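Local coordinates for protein dihydrodipicolinate synthase (Agrobacterium tumefaciens, PDB 3B4U) that probably condenses pyruvate with aspartate semialdehyde on a TIM-barrel scaffold, the step that leads to dihydrodipicolinate in lysine biosynthesis, at residues A124-S127 with K128-K131; K229-P232 with R233-D236. All coordinates share one frame; numbering follows the deposited sequence.

Contact 1 of 2, residues A124-S127 with K128-K131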
# COMPACT_ATOMS: atom_id res chain seq x y z
N ALA B 124 16.10 6.45 5.15
CA ALA B 124 15.61 6.16 6.50
C ALA B 124 15.44 4.66 6.72
O ALA B 124 15.76 4.16 7.79
CB ALA B 124 14.31 6.89 6.75
N VAL B 125 14.97 3.95 5.71
CA VAL B 125 14.87 2.48 5.81
C VAL B 125 16.25 1.87 6.02
O VAL B 125 16.42 1.05 6.92
CB VAL B 125 14.18 1.88 4.55
CG1 VAL B 125 14.26 0.35 4.56
CG2 VAL B 125 12.73 2.33 4.51
N PHE B 126 17.23 2.28 5.24
CA PHE B 126 18.57 1.72 5.34
C PHE B 126 19.19 2.02 6.70
O PHE B 126 19.82 1.13 7.30
CB PHE B 126 19.46 2.22 4.20
CG PHE B 126 18.93 1.92 2.82
CD1 PHE B 126 18.02 0.87 2.57
CD2 PHE B 126 19.30 2.72 1.78
CE1 PHE B 126 17.52 0.67 1.32
CE2 PHE B 126 18.81 2.52 0.52
CZ PHE B 126 17.92 1.47 0.29
N SER B 127 19.02 3.24 7.20
CA SER B 127 19.52 3.61 8.52
C SER B 127 18.90 2.75 9.60
O SER B 127 19.58 2.34 10.55
CB SER B 127 19.23 5.08 8.81
OG SER B 127 19.69 5.43 10.11
N LYS B 128 17.59 2.51 9.50
CA LYS B 128 16.88 1.71 10.47
C LYS B 128 17.30 0.24 10.43
O LYS B 128 17.43 -0.41 11.47
CB LYS B 128 15.38 1.87 10.26
CG LYS B 128 14.55 1.20 11.32
CD LYS B 128 14.76 1.80 12.69
CE LYS B 128 13.75 1.28 13.70
NZ LYS B 128 13.89 2.00 15.00
N ILE B 129 17.52 -0.31 9.24
CA ILE B 129 18.06 -1.68 9.15
C ILE B 129 19.40 -1.75 9.90
O ILE B 129 19.65 -2.70 10.66
CB ILE B 129 18.25 -2.13 7.69
CG1 ILE B 129 16.90 -2.26 6.97
CG2 ILE B 129 19.00 -3.47 7.63
CD1 ILE B 129 17.03 -2.37 5.50
N GLY B 130 20.22 -0.73 9.70
CA GLY B 130 21.50 -0.61 10.37
C GLY B 130 22.65 -1.16 9.57
O GLY B 130 22.60 -1.31 8.34
N LYS B 131 23.69 -1.53 10.32
CA LYS B 131 24.96 -1.87 9.74
C LYS B 131 24.91 -3.09 8.84
O LYS B 131 25.75 -3.26 7.97
CB LYS B 131 26.02 -2.04 10.85
CG LYS B 131 25.82 -3.24 11.74
CD LYS B 131 26.86 -3.32 12.87
CE LYS B 131 26.61 -4.55 13.72
NZ LYS B 131 27.63 -4.75 14.81
O HOH W 1 22.70 1.45 7.14
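V125 turns its CG1 anti to the backbone N (chi1 171°), while I129, one helical turn on, sets CG1 opposite its carbonyl carbon (chi1 -66°) and extends CD1 back along the helix. The two branched chains meet obliquely, V125 CG1 lying 4.0 Å from I129 CD1. I129 CD1 also lies at the edge of the F126 ring, near its plane, 4.5 Å from F126 CD1. I129 CG1 rests 3.3 Å from V125 O, the carbonyl oxygen that accepts from the I129 amide. That bond, I129 N to V125 O, is 2.9 Å long and fairly straight at 164°.

K128 N makes the equivalent bond to A124 O (3.0 Å). The last turn closes with G130 N on F126 O at 3.1 Å. G130 then leaves the helix with positive phi, a conformation open to it because it has no CB to press on the carbonyl oxygen of I129. A water donates to both F126 O and G130 O, bridging helix end and exit, and gives F126 O a second donor.

Beyond the segment, the F126 ring meets F161 edge-to-face. A124, K128 and I129 lean on helix 84-96 through I84, A88 and S91, where helix 115-129 ends before strand 136-140 in the beta-alpha-beta unit begun by strand 101-104.

Contact 2 of 2, residues K229-P232 with R233-D236; sequences KDDP and RIVD
The D231 carboxylate and the R233 guanidinium meet side-on in a salt bridge with two hydrogen bonds, one to each oxygen. R233 NE gives a nearly straight bond of 3.0 Å to the syn lone pair of D231 OD1, and R233 NH2 reaches D231 OD2 on its syn side at 2.8 Å. The two flat groups are only 17° apart, so the paired bonds should restrain the rotation of both.

D231 OD1 also accepts from the backbone, R233 N approaching on the anti side at 3.1 Å and well out of the carboxylate plane. One oxygen is thus held by main chain and side chain of the same arginine. A bend in the R233 chain at chi3 (-63°) folds the guanidinium back toward the aspartate.

The backbone bonds that follow begin the helix. I234 N binds D231 O at 3.0 Å from above the carbonyl plane, V235 N adds a weak bond to the same oxygen, and D236 N meets P232 O at 3.0 Å. I234 CG1 packs 3.8 Å from D231 CG.

In the next shell, E220 and M224 of helix 218-225 touch D231, and F289 of helix 275-289 touches R233 and I234. D230 is tied to R203 by a salt bridge.

The arrangement is an aspartate N-cap with an Asx turn, proline in the first helical turn, opening helix 232-240.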
# COMPACT_ATOMS: atom_id res chain seq x y z
N LYS B 229 19.31 -14.77 -25.11
CA LYS B 229 18.71 -15.21 -26.36
C LYS B 229 17.24 -14.82 -26.40
O LYS B 229 16.48 -15.10 -25.48
CB LYS B 229 18.84 -16.73 -26.48
CG LYS B 229 20.23 -17.27 -26.42
CD LYS B 229 21.13 -16.73 -27.45
CE LYS B 229 22.42 -17.55 -27.47
NZ LYS B 229 23.59 -16.74 -27.89
N ASP B 230 16.84 -14.22 -27.51
CA ASP B 230 15.44 -13.88 -27.71
C ASP B 230 14.56 -15.12 -27.72
O ASP B 230 15.00 -16.22 -28.09
CB ASP B 230 15.23 -13.19 -29.07
CG ASP B 230 15.87 -11.83 -29.20
OD1 ASP B 230 16.34 -11.25 -28.21
OD2 ASP B 230 15.82 -11.32 -30.34
N ASP B 231 13.31 -14.95 -27.34
CA ASP B 231 12.31 -15.99 -27.54
C ASP B 231 10.99 -15.32 -27.88
O ASP B 231 10.17 -14.97 -27.00
CB ASP B 231 12.15 -16.92 -26.33
CG ASP B 231 11.33 -18.14 -26.64
OD1 ASP B 231 10.58 -18.16 -27.67
OD2 ASP B 231 11.44 -19.13 -25.88
N PRO B 232 10.72 -15.12 -29.17
CA PRO B 232 9.48 -14.50 -29.59
C PRO B 232 8.21 -15.16 -29.06
O PRO B 232 7.20 -14.48 -28.88
CB PRO B 232 9.56 -14.56 -31.12
CG PRO B 232 11.04 -14.45 -31.38
CD PRO B 232 11.63 -15.34 -30.31
N ARG B 233 8.24 -16.45 -28.79
CA ARG B 233 7.05 -17.12 -28.26
C ARG B 233 6.65 -16.56 -26.89
O ARG B 233 5.49 -16.44 -26.58
CB ARG B 233 7.31 -18.61 -28.09
CG ARG B 233 7.69 -19.38 -29.34
CD ARG B 233 8.06 -20.79 -29.00
NE ARG B 233 9.25 -20.81 -28.13
CZ ARG B 233 9.70 -21.88 -27.49
NH1 ARG B 233 9.15 -23.07 -27.68
NH2 ARG B 233 10.73 -21.76 -26.68
N ILE B 234 7.64 -16.24 -26.06
CA ILE B 234 7.38 -15.69 -24.73
C ILE B 234 6.78 -14.30 -24.85
O ILE B 234 5.84 -13.94 -24.17
CB ILE B 234 8.70 -15.67 -23.92
CG1 ILE B 234 9.19 -17.10 -23.66
CG2 ILE B 234 8.53 -14.89 -22.60
CD1 ILE B 234 8.44 -17.86 -22.57
N VAL B 235 7.33 -13.48 -25.75
CA VAL B 235 6.80 -12.14 -26.00
C VAL B 235 5.33 -12.24 -26.43
O VAL B 235 4.46 -11.54 -25.91
CB VAL B 235 7.65 -11.40 -27.05
CG1 VAL B 235 7.00 -10.05 -27.42
CG2 VAL B 235 9.06 -11.23 -26.53
N ASP B 236 5.06 -13.13 -27.36
CA ASP B 236 3.70 -13.33 -27.83
C ASP B 236 2.76 -13.82 -26.73
O ASP B 236 1.65 -13.35 -26.61
CB ASP B 236 3.65 -14.35 -28.98
CG ASP B 236 4.18 -13.82 -30.30
OD1 ASP B 236 4.47 -12.62 -30.46
OD2 ASP B 236 4.25 -14.67 -31.21

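Overall arrangement
The two contacts sit at opposite kinds of helix end: contact 1 at the C-terminus of helix 115-129, contact 2 at the N-terminus of helix 232-240. They lie on opposite sides of the chain's centre, with centres 40 Å apart and nearest atoms about 30 Å apart. Contact 1 belongs to the beta-alpha barrel and, at the end of a barrel helix, probably faces away from the active site, which in this fold lies at the C-terminal strand ends. Contact 2 follows strand 208-211 and runs along helix 195-203, from R203 to E195, on the barrel's flank. The V125 side chain is about 13 Å from the bound magnesium ion; contact 1 takes no part in the metal site.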